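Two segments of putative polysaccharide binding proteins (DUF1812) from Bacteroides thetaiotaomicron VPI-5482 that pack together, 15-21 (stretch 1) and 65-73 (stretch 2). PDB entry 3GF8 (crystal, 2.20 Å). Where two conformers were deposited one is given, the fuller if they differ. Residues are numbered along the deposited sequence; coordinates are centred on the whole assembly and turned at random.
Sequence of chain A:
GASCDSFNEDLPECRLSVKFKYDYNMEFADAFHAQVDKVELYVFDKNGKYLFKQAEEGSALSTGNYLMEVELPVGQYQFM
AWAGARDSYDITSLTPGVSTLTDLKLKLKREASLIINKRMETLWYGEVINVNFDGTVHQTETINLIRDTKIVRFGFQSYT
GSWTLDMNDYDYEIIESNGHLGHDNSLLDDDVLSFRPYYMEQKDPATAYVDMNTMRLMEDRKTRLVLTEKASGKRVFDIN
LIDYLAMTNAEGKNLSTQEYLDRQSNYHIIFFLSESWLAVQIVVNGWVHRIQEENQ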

# COMPACT_ATOMS: atom_id res chain seq x y z
N ARG A 15 27.22 -3.57 -20.38
CA ARG A 15 26.35 -2.70 -19.64
C ARG A 15 25.39 -3.55 -18.80
O ARG A 15 24.97 -4.66 -19.22
CB ARG A 15 25.66 -1.71 -20.58
CG ARG A 15 26.60 -0.63 -21.15
N LEU A 16 25.10 -3.03 -17.60
CA LEU A 16 24.23 -3.65 -16.63
C LEU A 16 22.95 -2.85 -16.67
O LEU A 16 22.98 -1.64 -16.49
CB LEU A 16 24.87 -3.54 -15.26
CG LEU A 16 24.14 -4.06 -14.02
CD1 LEU A 16 23.92 -5.53 -14.13
CD2 LEU A 16 25.02 -3.75 -12.80
N SER A 17 21.83 -3.52 -16.92
CA SER A 17 20.50 -2.87 -16.99
C SER A 17 19.57 -3.42 -15.95
O SER A 17 19.73 -4.55 -15.52
CB SER A 17 19.86 -3.15 -18.34
OG SER A 17 20.45 -2.32 -19.30
N VAL A 18 18.57 -2.63 -15.55
CA VAL A 18 17.58 -3.06 -14.58
C VAL A 18 16.23 -2.97 -15.21
O VAL A 18 15.89 -1.97 -15.81
CB VAL A 18 17.62 -2.25 -13.26
CG1 VAL A 18 16.49 -2.69 -12.33
CG2 VAL A 18 18.97 -2.40 -12.57
N LYS A 19 15.48 -4.07 -15.14
CA LYS A 19 14.10 -4.12 -15.57
C LYS A 19 13.27 -4.09 -14.29
O LYS A 19 13.58 -4.81 -13.34
CB LYS A 19 13.87 -5.42 -16.32
CG LYS A 19 12.43 -5.69 -16.76
CD LYS A 19 12.38 -6.80 -17.81
CE LYS A 19 11.02 -6.92 -18.50
NZ LYS A 19 9.94 -7.23 -17.53
N PHE A 20 12.25 -3.24 -14.26
CA PHE A 20 11.30 -3.23 -13.13
C PHE A 20 10.01 -3.89 -13.56
O PHE A 20 9.50 -3.62 -14.66
CB PHE A 20 10.99 -1.80 -12.70
CG PHE A 20 12.18 -1.03 -12.23
CD1 PHE A 20 13.02 -0.39 -13.14
CD2 PHE A 20 12.50 -0.98 -10.88
CE1 PHE A 20 14.12 0.32 -12.69
CE2 PHE A 20 13.59 -0.29 -10.45
CZ PHE A 20 14.41 0.36 -11.36
N LYS A 21 9.47 -4.76 -12.72
CA LYS A 21 8.13 -5.32 -13.05
C LYS A 21 7.17 -5.14 -11.91
O LYS A 21 7.58 -5.13 -10.75
CB LYS A 21 8.22 -6.78 -13.47
CG LYS A 21 8.73 -7.80 -12.41
CD LYS A 21 8.64 -9.24 -12.99
CE LYS A 21 8.95 -10.30 -12.00
NZ LYS A 21 7.95 -10.34 -10.95
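Stretch 2 (65-73) NYLMEVELP

Stretch 2 lies beside stretch 1 as an antiparallel neighbour in a β-sheet. Stretch 1 is a strand from L16 to K21, and a short strand around M68 and E69 is its partner. The N-to-C directions of the two strands differ by 146°, so the pairing is antiparallel with a marked twist. Their axes approach to 4.7 Å. Together the stretches bury 511 Å² of surface.

R15 precedes the strand and makes no contact with stretch 2; its side chain is modelled only to CG.

L16 comes next, opposite V70, with CA atoms 5.7 Å apart. V70 N donates a hydrogen bond to L16 O at 3.0 Å. The side chain of L16 has chi1 t and chi2 p, and its end comes nearer to stretch 2. Its CD2 meets L72 CD2 at 3.5 Å, a close apolar contact. The CA-to-CB bond of L72 points toward stretch 1.

S17 faces E69 in a non-hydrogen-bonded pair, with CA atoms 4.7 Å apart. Here the backbone contact is a CA-H...O one: S17 CA lies 3.2 Å from M68 O. The side chains of S17 and E69 share the sheet face that L16 and V18 do not use. They touch lightly, S17 OG to E69 CG at 4.4 Å.

V18 pairs with M68, CA to CA 5.0 Å, and two hydrogen bonds close the ring between them. V18 N donates to M68 O at 2.9 Å, and M68 N donates to V18 O at 2.9 Å. M68 O thus receives the V18 amide and also lies against S17 CA. V18 O likewise has L67 CA 3.4 Å away. The side chains of L16, V18, M68 and V70 lie on one face, and all four residues are buried. V18 CG2 packs on V70 CG2 at 3.8 Å, while V18 CB is 4.3 Å from M68 CB.

K19 lies nearest L67, with CA atoms 5.0 Å apart. K19 CB rests 3.4 Å from L67 CD2, but the end of the lysine leads away.

F20 is buried, and its ring turns back to stretch 2. F20 CE1 is 4.1 Å from M68 CB, which sits at the ring edge. F20 CD1 is 3.8 Å from Y66 CE2 and approaches the edge of the tyrosine ring. A water extends the backbone link where direct bonding stops: it accepts from F20 N at 2.7 Å and donates to Y66 O at 2.9 Å.

K21 ends the stretch out of reach of stretch 2.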

# COMPACT_ATOMS: atom_id res chain seq x y z
N ASN A 65 9.04 -1.08 -22.70
CA ASN A 65 10.39 -1.60 -22.86
C ASN A 65 11.39 -0.86 -22.00
O ASN A 65 12.59 -0.93 -22.25
CB ASN A 65 10.77 -1.51 -24.33
CG ASN A 65 9.87 -2.35 -25.20
OD1 ASN A 65 9.83 -3.57 -25.05
ND2 ASN A 65 9.12 -1.70 -26.08
N TYR A 66 10.93 -0.16 -20.97
CA TYR A 66 11.85 0.61 -20.14
C TYR A 66 12.93 -0.26 -19.47
O TYR A 66 12.62 -1.24 -18.82
CB TYR A 66 11.10 1.38 -19.05
CG TYR A 66 12.05 2.09 -18.10
CD1 TYR A 66 12.75 3.23 -18.49
CD2 TYR A 66 12.27 1.59 -16.82
CE1 TYR A 66 13.65 3.86 -17.62
CE2 TYR A 66 13.15 2.23 -15.93
CZ TYR A 66 13.83 3.35 -16.33
OH TYR A 66 14.70 3.94 -15.45
N LEU A 67 14.18 0.13 -19.60
CA LEU A 67 15.26 -0.48 -18.82
C LEU A 67 16.12 0.65 -18.28
O LEU A 67 16.34 1.65 -18.95
CB LEU A 67 16.10 -1.43 -19.70
CG LEU A 67 15.48 -2.78 -20.10
CD1 LEU A 67 16.47 -3.60 -20.94
CD2 LEU A 67 15.08 -3.57 -18.88
N MSE A 68 16.56 0.52 -17.04
CA MSE A 68 17.45 1.52 -16.46
C MSE A 68 18.90 1.11 -16.71
O MSE A 68 19.31 -0.00 -16.37
CB MSE A 68 17.21 1.65 -14.96
CG MSE A 68 18.17 2.61 -14.28
SE MSE A 68 17.80 2.86 -12.38
CE MSE A 68 16.39 4.18 -12.57
N GLU A 69 19.67 2.01 -17.28
CA GLU A 69 21.09 1.77 -17.52
C GLU A 69 21.89 2.18 -16.28
O GLU A 69 21.89 3.33 -15.90
CB GLU A 69 21.52 2.53 -18.77
CG GLU A 69 20.95 1.93 -20.11
N VAL A 70 22.57 1.23 -15.65
CA VAL A 70 23.27 1.49 -14.39
C VAL A 70 24.80 1.36 -14.60
O VAL A 70 25.29 0.25 -14.83
CB VAL A 70 22.80 0.48 -13.27
CG1 VAL A 70 23.60 0.66 -11.98
CG2 VAL A 70 21.27 0.59 -13.00
N GLU A 71 25.56 2.46 -14.52
CA GLU A 71 27.04 2.42 -14.61
C GLU A 71 27.62 1.89 -13.32
O GLU A 71 27.50 2.52 -12.28
CB GLU A 71 27.62 3.80 -14.91
CG GLU A 71 29.16 3.88 -14.82
CD GLU A 71 29.85 3.10 -15.92
OE1 GLU A 71 29.38 3.18 -17.07
OE2 GLU A 71 30.87 2.43 -15.63
N LEU A 72 28.26 0.74 -13.38
CA LEU A 72 28.71 0.05 -12.19
C LEU A 72 30.00 -0.67 -12.51
O LEU A 72 30.18 -1.22 -13.61
CB LEU A 72 27.62 -0.97 -11.77
CG LEU A 72 27.33 -1.09 -10.26
CD1 LEU A 72 27.14 0.27 -9.69
CD2 LEU A 72 26.11 -1.95 -9.95
N PRO A 73 30.94 -0.65 -11.57
CA PRO A 73 32.15 -1.45 -11.82
C PRO A 73 31.85 -2.92 -11.71
O PRO A 73 30.84 -3.31 -11.15
CB PRO A 73 33.09 -1.02 -10.71
CG PRO A 73 32.45 0.16 -10.08
CD PRO A 73 31.00 0.06 -10.30
O HOH W 1 11.32 -1.83 -16.35